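Local coordinates for protein alpha-11 giardin (Giardia intestinalis, PDB 2II2) that binds calcium as an annexin, probably associating with acidic phospholipids, and is thought to contribute to parasite attachment and ventral-disk integrity, at residues A[272-275]-A[276-279]; A[192-195]-A[196-200]; A[48-52]-A[53-57]; A[7-10]-A[11-14]. All blocks are in the same frame, centred on the assembly; numbering follows the deposited sequence.

Contact 1 of 4, residues A[272-275]-A[276-279]; sequences VHYA and CWGV. With SO4 (sulfate ion), chain C.
A tight turn in the annexin domain leads from helix 270-274 into the loop before helix 280-287, and its pivot is the carbonyl of Y274. W277 N gives Y274 O a 2.7 Å bond, the i to i+3 link that closes the turn. From the opposite face of the same carbonyl G278 N adds a longer one, 3.3 Å to Y274 O. With its CG anti to the backbone N (chi1 -174°), Y274 brings its ring against W277 and G278. W277 CB then lies over one ring face, while G278 O sits at the ring edge, 3.2 Å from CD2 of Y274. The hydroxyl of Y274 bonds to D283, tying the turn to the next helix. A275 CA also approaches G278 O at 3.1 Å in a CH...O contact, and the extended backbone of G278 (phi 165°) is one that suits glycine. Beyond the turn, W277 carries C276 SG over one face of its indole and stacks with H241. The indole NE1 makes weak bonds to sulfate O3 (3.0 Å) and O4, the ion probably coming from the crystallisation liquor. A water donates to V272 O (2.9 Å) and weakly accepts from C276 N. Two donors on one carbonyl would probably polarise the Y274 carbonyl, and they hold the turn closed while its aromatic groups reach partners beyond it.

Contact 2 of 4, residues A[192-195]-A[196-200]; sequences EINH and RFEVL
One water oxygen is gripped from two sides by N194 and E198, one turn apart on helix 187-201. It donates to N194 OD1 at 2.7 Å and to E198 OE2 at 2.7 Å. The amide and carboxylate do not bond directly: N194 ND2 stays 4.2 Å from E198 OE2, and their planes are turned 58° against each other. A second water joins the other carboxylate oxygen, E198 OE1, to H195 ND1, so both oxygens of the carboxylate are linked through water to the preceding turn. Such polar residues suit this partly solvated flank, whereas I193 and F197 are buried: I193 faces helix 156-169 and the adjoining loops, and F197 packs against helix 205-212. Beneath the side chains runs the regular i to i+4 ladder, with R196 N to E192 O and F197 N to I193 O both at 2.9 Å. R196 also lays its CG against that ladder, 3.3 Å from E192 O, before its chain bends outward. H195, with CG anti to the backbone N (chi1 171°), sets its imidazole alongside V199. There the valine methyl CG2 makes a CH-pi contact over one face of the ring, 3.9 Å from its centroid and displaced toward the rim.

Contact 3 of 4, residues A[48-52]-A[53-57]; sequences TGLEF and IAFLK
A methyl of L50 covers one face of the F55 ring where the connection from helix 34-48 enters helix 52-59. L50 CD1 stands over the middle of the F55 ring, 3.9 Å from the centroid and 13° off its normal, so a rounded bump meets a smooth face. A turn of helix separates F52 from L56, whose CD1 meets the F52 ring obliquely, 3.8 Å from CE2. F52 itself fills the interior, meeting F44 edge-to-face and also W73, as suits a large buried aromatic. E51 is the N-cap of the helix. Its chain folds back at chi2 (-88°), placing OE1 3.0 Å from A54 N and OE2 3.1 Å from I53 N, each amide approaching from above the carboxylate plane. The small A54 suits the spot, since its CB already lies 3.2 Å from E51 OE1. Ahead of the cap, T48 OG1 accepts from L50 N at 3.0 Å in an ST turn, and G49 takes the positive phi that glycine tolerates easily. The capping carboxylate spends both oxygens on backbone amides that begin the helix and lack helical acceptors, and its negative charge would interact favourably with the positive end of the helix dipole.

Contact 4 of 4, residues A[7-10]-A[11-14]; sequences GDAI and PEVK
E12 grips the preceding residues of helix 9-18 first through its backbone, N to D8 O at 3.2 Å, and then through its side chain. Its CB nestles between two carbonyls, those of D8 and A9, 3.4 Å from D8 O. From there CG lies anti to the backbone N (chi1 -180°), and the chain stays extended through CD, carrying the carboxylate outward along the helix surface. OE1 passes 3.8 Å from A9 CA, a loose contact of oxygen with carbon, while OE2 reaches a salt bridge with R31. A long acidic chain thus suits a position whose stem lies on the helix and whose tip must reach a base beyond it. Next door, P11 fits the opening of the helix because its nitrogen has no hydrogen to offer: its CD occupies the site where an amide would donate and comes 3.1 Å from G7 O, and its CG lies near D8 O. The ring necessarily sits close to the branched I10, I10 CB lying 3.3 Å from P11 CD, a crowding set largely by the peptide link between them. Beyond the proline the backbone pattern resumes, V13 N to A9 O at 2.9 Å and K14 N to I10 O at 3.0 Å. A9, I10 and V13 are buried against helices 22-29 and 34-48. E12 pairs with R31 and K14 with E18 in salt bridges, so these two charged tips are matched beside an apolar interface while the proline costs the helix no unfilled donor.

How the contacts relate
Contacts 3 and 4 form one neighbourhood, their centres about 13 Å apart. Helix 9-18 lies against 48-57, with I10 CG2 3.7 Å from T48 CG2, V13 CG1 4.0 Å from F52 CE1, and K14 CE 3.9 Å from L50 CD1. That cluster lies nearest the calcium site: the L56 side chain is about 4 Å from those of I60 and E66, which bind calcium in another crystal of this protein, though none is bound here. Contact 2 sits across the chain's centre from contact 3, their centres about 51 Å apart. Contact 1 lies between, about 22 Å centre to centre from contact 2 and about 37 Å from contacts 3 and 4.

Contact 1 of 4, residues A[272-275]-A[276-279]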
loop_
_atom_site.group_PDB
_atom_site.type_symbol
_atom_site.label_atom_id
_atom_site.label_comp_id
_atom_site.label_asym_id
_atom_site.label_seq_id
_atom_site.Cartn_x
_atom_site.Cartn_y
_atom_site.Cartn_z
ATOM N N VAL A 272 -10.298 -8.708 7.898
ATOM C CA VAL A 272 -10.461 -8.983 9.341
ATOM C C VAL A 272 -10.334 -7.690 10.130
ATOM O O VAL A 272 -11.142 -7.387 10.999
ATOM C CB VAL A 272 -9.384 -10.004 9.840
ATOM C CG1 VAL A 272 -9.460 -10.190 11.357
ATOM C CG2 VAL A 272 -9.540 -11.362 9.137
ATOM N N HIS A 273 -9.264 -6.953 9.849
ATOM C CA HIS A 273 -8.990 -5.715 10.545
ATOM C C HIS A 273 -9.860 -4.585 10.087
ATOM O O HIS A 273 -10.062 -3.627 10.822
ATOM C CB HIS A 273 -7.544 -5.320 10.366
ATOM C CG HIS A 273 -6.606 -6.346 10.869
ATOM N ND1 HIS A 273 -6.342 -6.511 12.208
ATOM C CD2 HIS A 273 -5.880 -7.282 10.217
ATOM C CE1 HIS A 273 -5.470 -7.492 12.355
ATOM N NE2 HIS A 273 -5.164 -7.969 11.166
ATOM N N TYR A 274 -10.330 -4.654 8.851
ATOM C CA TYR A 274 -11.179 -3.598 8.343
ATOM C C TYR A 274 -12.506 -3.527 9.100
ATOM O O TYR A 274 -13.161 -2.479 9.147
ATOM C CB TYR A 274 -11.405 -3.772 6.832
ATOM C CG TYR A 274 -12.171 -2.622 6.211
ATOM C CD1 TYR A 274 -11.516 -1.539 5.626
ATOM C CD2 TYR A 274 -13.582 -2.572 6.237
ATOM C CE1 TYR A 274 -12.249 -0.472 5.081
ATOM C CE2 TYR A 274 -14.298 -1.515 5.713
ATOM C CZ TYR A 274 -13.621 -0.470 5.134
ATOM O OH TYR A 274 -14.299 0.587 4.615
ATOM N N ALA A 275 -12.900 -4.655 9.691
ATOM C CA ALA A 275 -14.192 -4.776 10.369
ATOM C C ALA A 275 -14.444 -3.692 11.440
ATOM O O ALA A 275 -15.612 -3.341 11.709
ATOM C CB ALA A 275 -14.362 -6.183 10.939
ATOM N N CYS A 276 -13.358 -3.119 11.974
ATOM C CA CYS A 276 -13.330 -1.918 12.834
ATOM C C CYS A 276 -14.281 -0.861 12.247
ATOM O O CYS A 276 -15.090 -0.231 12.949
ATOM C CB CYS A 276 -11.861 -1.345 12.925
ATOM S SG CYS A 276 -11.657 0.154 13.860
ATOM N N TRP A 277 -14.188 -0.696 10.935
ATOM C CA TRP A 277 -14.801 0.430 10.210
ATOM C C TRP A 277 -16.067 0.053 9.454
ATOM O O TRP A 277 -16.922 0.881 9.159
ATOM C CB TRP A 277 -13.767 1.026 9.261
ATOM C CG TRP A 277 -12.610 1.621 10.002
ATOM C CD1 TRP A 277 -12.658 2.703 10.820
ATOM C CD2 TRP A 277 -11.252 1.163 10.018
ATOM N NE1 TRP A 277 -11.417 2.958 11.346
ATOM C CE2 TRP A 277 -10.531 2.035 10.863
ATOM C CE3 TRP A 277 -10.571 0.109 9.384
ATOM C CZ2 TRP A 277 -9.167 1.873 11.121
ATOM C CZ3 TRP A 277 -9.226 -0.045 9.635
ATOM C CH2 TRP A 277 -8.529 0.838 10.487
ATOM N N GLY A 278 -16.169 -1.212 9.109
ATOM C CA GLY A 278 -17.304 -1.694 8.369
ATOM C C GLY A 278 -16.970 -3.037 7.810
ATOM O O GLY A 278 -15.918 -3.615 8.117
ATOM N N VAL A 279 -17.888 -3.556 7.019
ATOM C CA VAL A 279 -17.666 -4.804 6.337
ATOM C C VAL A 279 -16.952 -4.440 5.035
ATOM O O VAL A 279 -17.502 -3.709 4.200
ATOM C CB VAL A 279 -18.992 -5.550 6.063
ATOM C CG1 VAL A 279 -18.713 -6.845 5.343
ATOM C CG2 VAL A 279 -19.745 -5.841 7.382
HETATM S S SO4 C . -11.816 6.097 12.445
HETATM O O1 SO4 C . -11.892 7.517 12.776
HETATM O O2 SO4 C . -13.159 5.611 12.142
HETATM O O3 SO4 C . -10.953 5.910 11.282
HETATM O O4 SO4 C . -11.273 5.350 13.577
HETATM O O HOH W 1 -11.567 -5.299 12.999
#

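Contact 2 of 4, residues A[192-195]-A[196-200]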
loop_
_atom_site.group_PDB
_atom_site.type_symbol
_atom_site.label_atom_id
_atom_site.label_comp_id
_atom_site.label_asym_id
_atom_site.label_seq_id
_atom_site.Cartn_x
_atom_site.Cartn_y
_atom_site.Cartn_z
ATOM N N GLU A 192 2.678 -3.894 23.630
ATOM C CA GLU A 192 2.646 -3.405 24.998
ATOM C C GLU A 192 2.642 -1.863 25.092
ATOM O O GLU A 192 1.925 -1.282 25.920
ATOM C CB GLU A 192 3.820 -3.988 25.767
ATOM C CG GLU A 192 3.744 -5.502 25.840
ATOM C CD GLU A 192 5.079 -6.193 26.116
ATOM O OE1 GLU A 192 6.102 -5.503 26.338
ATOM O OE2 GLU A 192 5.096 -7.454 26.102
ATOM N N ILE A 193 3.431 -1.196 24.236
ATOM C CA ILE A 193 3.476 0.256 24.198
ATOM C C ILE A 193 2.099 0.807 23.845
ATOM O O ILE A 193 1.618 1.762 24.480
ATOM C CB ILE A 193 4.552 0.743 23.204
ATOM C CG1 ILE A 193 5.955 0.382 23.721
ATOM C CG2 ILE A 193 4.399 2.231 22.903
ATOM C CD1 ILE A 193 7.022 0.473 22.612
ATOM N N ASN A 194 1.476 0.184 22.839
ATOM C CA ASN A 194 0.165 0.580 22.403
ATOM C C ASN A 194 -0.870 0.472 23.522
ATOM O O ASN A 194 -1.650 1.410 23.758
ATOM C CB ASN A 194 -0.231 -0.260 21.191
ATOM C CG ASN A 194 -1.574 0.094 20.658
ATOM O OD1 ASN A 194 -1.784 1.217 20.166
ATOM N ND2 ASN A 194 -2.510 -0.854 20.710
ATOM N N HIS A 195 -0.878 -0.655 24.214
ATOM C CA HIS A 195 -1.813 -0.813 25.306
ATOM C C HIS A 195 -1.573 0.217 26.394
ATOM O O HIS A 195 -2.525 0.824 26.909
ATOM C CB HIS A 195 -1.690 -2.221 25.876
ATOM C CG HIS A 195 -2.469 -2.426 27.142
ATOM N ND1 HIS A 195 -3.837 -2.284 27.192
ATOM C CD2 HIS A 195 -2.077 -2.761 28.393
ATOM C CE1 HIS A 195 -4.260 -2.530 28.419
ATOM N NE2 HIS A 195 -3.211 -2.819 29.169
ATOM N N ARG A 196 -0.303 0.438 26.743
ATOM C CA ARG A 196 0.002 1.405 27.811
ATOM C C ARG A 196 -0.450 2.805 27.397
ATOM O O ARG A 196 -0.958 3.567 28.243
ATOM C CB ARG A 196 1.500 1.380 28.127
ATOM C CG ARG A 196 2.015 0.120 28.864
ATOM C CD ARG A 196 3.445 0.288 29.338
ATOM N NE ARG A 196 3.567 0.785 30.713
ATOM C CZ ARG A 196 3.614 0.018 31.801
ATOM N NH1 ARG A 196 3.539 -1.304 31.697
ATOM N NH2 ARG A 196 3.727 0.573 33.004
ATOM N N PHE A 197 -0.273 3.149 26.114
ATOM C CA PHE A 197 -0.709 4.462 25.646
ATOM C C PHE A 197 -2.213 4.603 25.840
ATOM O O PHE A 197 -2.697 5.637 26.267
ATOM C CB PHE A 197 -0.350 4.630 24.172
ATOM C CG PHE A 197 -0.760 5.966 23.594
ATOM C CD1 PHE A 197 0.155 7.005 23.521
ATOM C CD2 PHE A 197 -2.037 6.173 23.111
ATOM C CE1 PHE A 197 -0.186 8.213 22.983
ATOM C CE2 PHE A 197 -2.411 7.397 22.538
ATOM C CZ PHE A 197 -1.476 8.420 22.479
ATOM N N GLU A 198 -2.969 3.569 25.503
ATOM C CA GLU A 198 -4.435 3.620 25.620
ATOM C C GLU A 198 -4.834 3.799 27.083
ATOM O O GLU A 198 -5.739 4.567 27.397
ATOM C CB GLU A 198 -5.068 2.372 25.013
ATOM C CG GLU A 198 -4.981 2.386 23.490
ATOM C CD GLU A 198 -5.792 1.307 22.819
ATOM O OE1 GLU A 198 -6.274 0.384 23.509
ATOM O OE2 GLU A 198 -5.931 1.397 21.583
ATOM N N VAL A 199 -4.135 3.124 27.990
ATOM C CA VAL A 199 -4.432 3.232 29.404
ATOM C C VAL A 199 -4.089 4.641 29.906
ATOM O O VAL A 199 -4.866 5.264 30.626
ATOM C CB VAL A 199 -3.676 2.159 30.225
ATOM C CG1 VAL A 199 -3.833 2.395 31.740
ATOM C CG2 VAL A 199 -4.162 0.755 29.861
ATOM N N LEU A 200 -2.917 5.132 29.527
ATOM C CA LEU A 200 -2.449 6.451 29.953
ATOM C C LEU A 200 -3.331 7.615 29.477
ATOM O O LEU A 200 -3.514 8.627 30.179
ATOM C CB LEU A 200 -1.040 6.683 29.393
ATOM C CG LEU A 200 0.189 6.069 30.055
ATOM C CD1 LEU A 200 1.437 6.361 29.244
ATOM C CD2 LEU A 200 0.357 6.630 31.453
HETATM O O HOH W 2 -4.111 2.497 19.946
HETATM O O HOH W 3 -5.955 -0.931 25.960
#

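Contact 3 of 4, residues A[48-52]-A[53-57]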
loop_
_atom_site.group_PDB
_atom_site.type_symbol
_atom_site.label_atom_id
_atom_site.label_comp_id
_atom_site.label_asym_id
_atom_site.label_seq_id
_atom_site.Cartn_x
_atom_site.Cartn_y
_atom_site.Cartn_z
ATOM N N THR A 48 2.801 -15.052 -28.285
ATOM C CA THR A 48 2.226 -13.947 -29.048
ATOM C C THR A 48 3.238 -12.927 -29.513
ATOM O O THR A 48 2.932 -12.117 -30.383
ATOM C CB THR A 48 1.186 -13.174 -28.225
ATOM O OG1 THR A 48 1.855 -12.440 -27.188
ATOM C CG2 THR A 48 0.136 -14.149 -27.623
ATOM N N GLY A 49 4.407 -12.906 -28.883
ATOM C CA GLY A 49 5.408 -11.865 -29.150
ATOM C C GLY A 49 5.179 -10.565 -28.376
ATOM O O GLY A 49 5.944 -9.604 -28.527
ATOM N N LEU A 50 4.124 -10.517 -27.555
ATOM C CA LEU A 50 3.717 -9.316 -26.827
ATOM C C LEU A 50 3.975 -9.502 -25.348
ATOM O O LEU A 50 3.582 -10.514 -24.763
ATOM C CB LEU A 50 2.220 -9.055 -27.030
ATOM C CG LEU A 50 1.725 -8.967 -28.478
ATOM C CD1 LEU A 50 0.224 -9.160 -28.587
ATOM C CD2 LEU A 50 2.177 -7.668 -29.125
ATOM N N GLU A 51 4.655 -8.535 -24.746
ATOM C CA GLU A 51 4.750 -8.469 -23.295
ATOM C C GLU A 51 3.380 -8.189 -22.687
ATOM O O GLU A 51 2.705 -7.243 -23.080
ATOM C CB GLU A 51 5.786 -7.416 -22.900
ATOM C CG GLU A 51 6.254 -7.526 -21.450
ATOM C CD GLU A 51 5.373 -6.755 -20.477
ATOM O OE1 GLU A 51 5.122 -5.564 -20.721
ATOM O OE2 GLU A 51 4.956 -7.314 -19.438
ATOM N N PHE A 52 2.968 -9.019 -21.733
ATOM C CA PHE A 52 1.572 -9.003 -21.303
ATOM C C PHE A 52 1.099 -7.698 -20.690
ATOM O O PHE A 52 0.030 -7.240 -21.032
ATOM C CB PHE A 52 1.294 -10.170 -20.353
ATOM C CG PHE A 52 -0.142 -10.240 -19.886
ATOM C CD1 PHE A 52 -1.123 -10.855 -20.681
ATOM C CD2 PHE A 52 -0.531 -9.653 -18.673
ATOM C CE1 PHE A 52 -2.454 -10.907 -20.264
ATOM C CE2 PHE A 52 -1.873 -9.684 -18.257
ATOM C CZ PHE A 52 -2.827 -10.336 -19.047
ATOM N N ILE A 53 1.877 -7.137 -19.773
ATOM C CA ILE A 53 1.436 -5.973 -19.029
ATOM C C ILE A 53 1.335 -4.769 -19.953
ATOM O O ILE A 53 0.345 -4.062 -19.938
ATOM C CB ILE A 53 2.324 -5.713 -17.790
ATOM C CG1 ILE A 53 2.217 -6.929 -16.866
ATOM C CG2 ILE A 53 1.910 -4.399 -17.109
ATOM C CD1 ILE A 53 2.897 -6.797 -15.571
ATOM N N ALA A 54 2.330 -4.581 -20.813
ATOM C CA ALA A 54 2.267 -3.463 -21.731
ATOM C C ALA A 54 1.083 -3.599 -22.695
ATOM O O ALA A 54 0.435 -2.631 -23.039
ATOM C CB ALA A 54 3.587 -3.329 -22.510
ATOM N N PHE A 55 0.823 -4.827 -23.133
ATOM C CA PHE A 55 -0.308 -5.072 -24.025
ATOM C C PHE A 55 -1.621 -4.805 -23.306
ATOM O O PHE A 55 -2.501 -4.193 -23.862
ATOM C CB PHE A 55 -0.255 -6.495 -24.574
ATOM C CG PHE A 55 -1.334 -6.807 -25.586
ATOM C CD1 PHE A 55 -1.356 -6.155 -26.813
ATOM C CD2 PHE A 55 -2.299 -7.782 -25.333
ATOM C CE1 PHE A 55 -2.336 -6.423 -27.753
ATOM C CE2 PHE A 55 -3.294 -8.060 -26.266
ATOM C CZ PHE A 55 -3.313 -7.400 -27.488
ATOM N N LEU A 56 -1.742 -5.267 -22.061
ATOM C CA LEU A 56 -2.919 -4.942 -21.249
ATOM C C LEU A 56 -3.117 -3.417 -21.183
ATOM O O LEU A 56 -4.218 -2.931 -21.403
ATOM C CB LEU A 56 -2.806 -5.588 -19.874
ATOM C CG LEU A 56 -3.978 -5.404 -18.906
ATOM C CD1 LEU A 56 -4.020 -6.531 -17.909
ATOM C CD2 LEU A 56 -3.884 -4.071 -18.182
ATOM N N LYS A 57 -2.033 -2.678 -20.930
ATOM C CA LYS A 57 -2.143 -1.224 -20.824
ATOM C C LYS A 57 -2.500 -0.592 -22.167
ATOM O O LYS A 57 -3.212 0.413 -22.197
ATOM C CB LYS A 57 -0.848 -0.642 -20.276
ATOM C CG LYS A 57 -0.594 -0.896 -18.806
ATOM C CD LYS A 57 0.683 -0.182 -18.375
ATOM C CE LYS A 57 1.161 -0.577 -16.991
ATOM N NZ LYS A 57 2.550 -0.094 -16.740
#

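Contact 4 of 4, residues A[7-10]-A[11-14]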
loop_
_atom_site.group_PDB
_atom_site.type_symbol
_atom_site.label_atom_id
_atom_site.label_comp_id
_atom_site.label_asym_id
_atom_site.label_seq_id
_atom_site.Cartn_x
_atom_site.Cartn_y
_atom_site.Cartn_z
ATOM N N GLY A 7 -2.370 -22.911 -22.838
ATOM C CA GLY A 7 -2.525 -22.879 -24.284
ATOM C C GLY A 7 -3.836 -22.312 -24.773
ATOM O O GLY A 7 -3.851 -21.618 -25.778
ATOM N N ASP A 8 -4.936 -22.634 -24.089
ATOM C CA ASP A 8 -6.234 -22.068 -24.447
ATOM C C ASP A 8 -6.419 -20.685 -23.849
ATOM O O ASP A 8 -7.054 -19.812 -24.435
ATOM C CB ASP A 8 -7.379 -22.975 -24.019
ATOM C CG ASP A 8 -7.330 -24.322 -24.704
ATOM O OD1 ASP A 8 -7.071 -24.360 -25.930
ATOM O OD2 ASP A 8 -7.526 -25.341 -24.002
ATOM N N ALA A 9 -5.857 -20.490 -22.666
ATOM C CA ALA A 9 -6.032 -19.234 -21.970
ATOM C C ALA A 9 -5.349 -18.049 -22.650
ATOM O O ALA A 9 -5.848 -16.941 -22.562
ATOM C CB ALA A 9 -5.550 -19.381 -20.561
ATOM N N ILE A 10 -4.241 -18.283 -23.352
ATOM C CA ILE A 10 -3.528 -17.200 -24.034
ATOM C C ILE A 10 -4.372 -16.532 -25.124
ATOM O O ILE A 10 -4.576 -15.320 -25.074
ATOM C CB ILE A 10 -2.162 -17.696 -24.545
ATOM C CG1 ILE A 10 -1.215 -17.841 -23.352
ATOM C CG2 ILE A 10 -1.551 -16.762 -25.544
ATOM C CD1 ILE A 10 -0.027 -18.694 -23.608
ATOM N N PRO A 11 -4.880 -17.315 -26.097
ATOM C CA PRO A 11 -5.773 -16.672 -27.068
ATOM C C PRO A 11 -7.049 -16.098 -26.431
ATOM O O PRO A 11 -7.591 -15.094 -26.899
ATOM C CB PRO A 11 -6.089 -17.805 -28.076
ATOM C CG PRO A 11 -5.661 -19.033 -27.445
ATOM C CD PRO A 11 -4.624 -18.732 -26.420
ATOM N N GLU A 12 -7.536 -16.756 -25.384
ATOM C CA GLU A 12 -8.729 -16.288 -24.669
ATOM C C GLU A 12 -8.534 -14.867 -24.141
ATOM O O GLU A 12 -9.361 -13.972 -24.395
ATOM C CB GLU A 12 -9.064 -17.249 -23.524
ATOM C CG GLU A 12 -10.298 -16.868 -22.713
ATOM C CD GLU A 12 -10.540 -17.778 -21.529
ATOM O OE1 GLU A 12 -9.659 -18.582 -21.153
ATOM O OE2 GLU A 12 -11.639 -17.666 -20.949
ATOM N N VAL A 13 -7.441 -14.651 -23.422
ATOM C CA VAL A 13 -7.218 -13.324 -22.874
ATOM C C VAL A 13 -6.782 -12.294 -23.927
ATOM O O VAL A 13 -7.087 -11.118 -23.800
ATOM C CB VAL A 13 -6.261 -13.312 -21.655
ATOM C CG1 VAL A 13 -4.800 -13.637 -22.059
ATOM C CG2 VAL A 13 -6.342 -11.992 -20.905
ATOM N N LYS A 14 -6.098 -12.752 -24.983
ATOM C CA LYS A 14 -5.734 -11.823 -26.043
ATOM C C LYS A 14 -7.013 -11.244 -26.643
ATOM O O LYS A 14 -7.119 -10.036 -26.887
ATOM C CB LYS A 14 -4.865 -12.517 -27.097
ATOM C CG LYS A 14 -4.351 -11.586 -28.170
ATOM C CD LYS A 14 -3.346 -12.309 -29.056
ATOM C CE LYS A 14 -2.660 -11.415 -30.069
ATOM N NZ LYS A 14 -3.569 -11.050 -31.202
#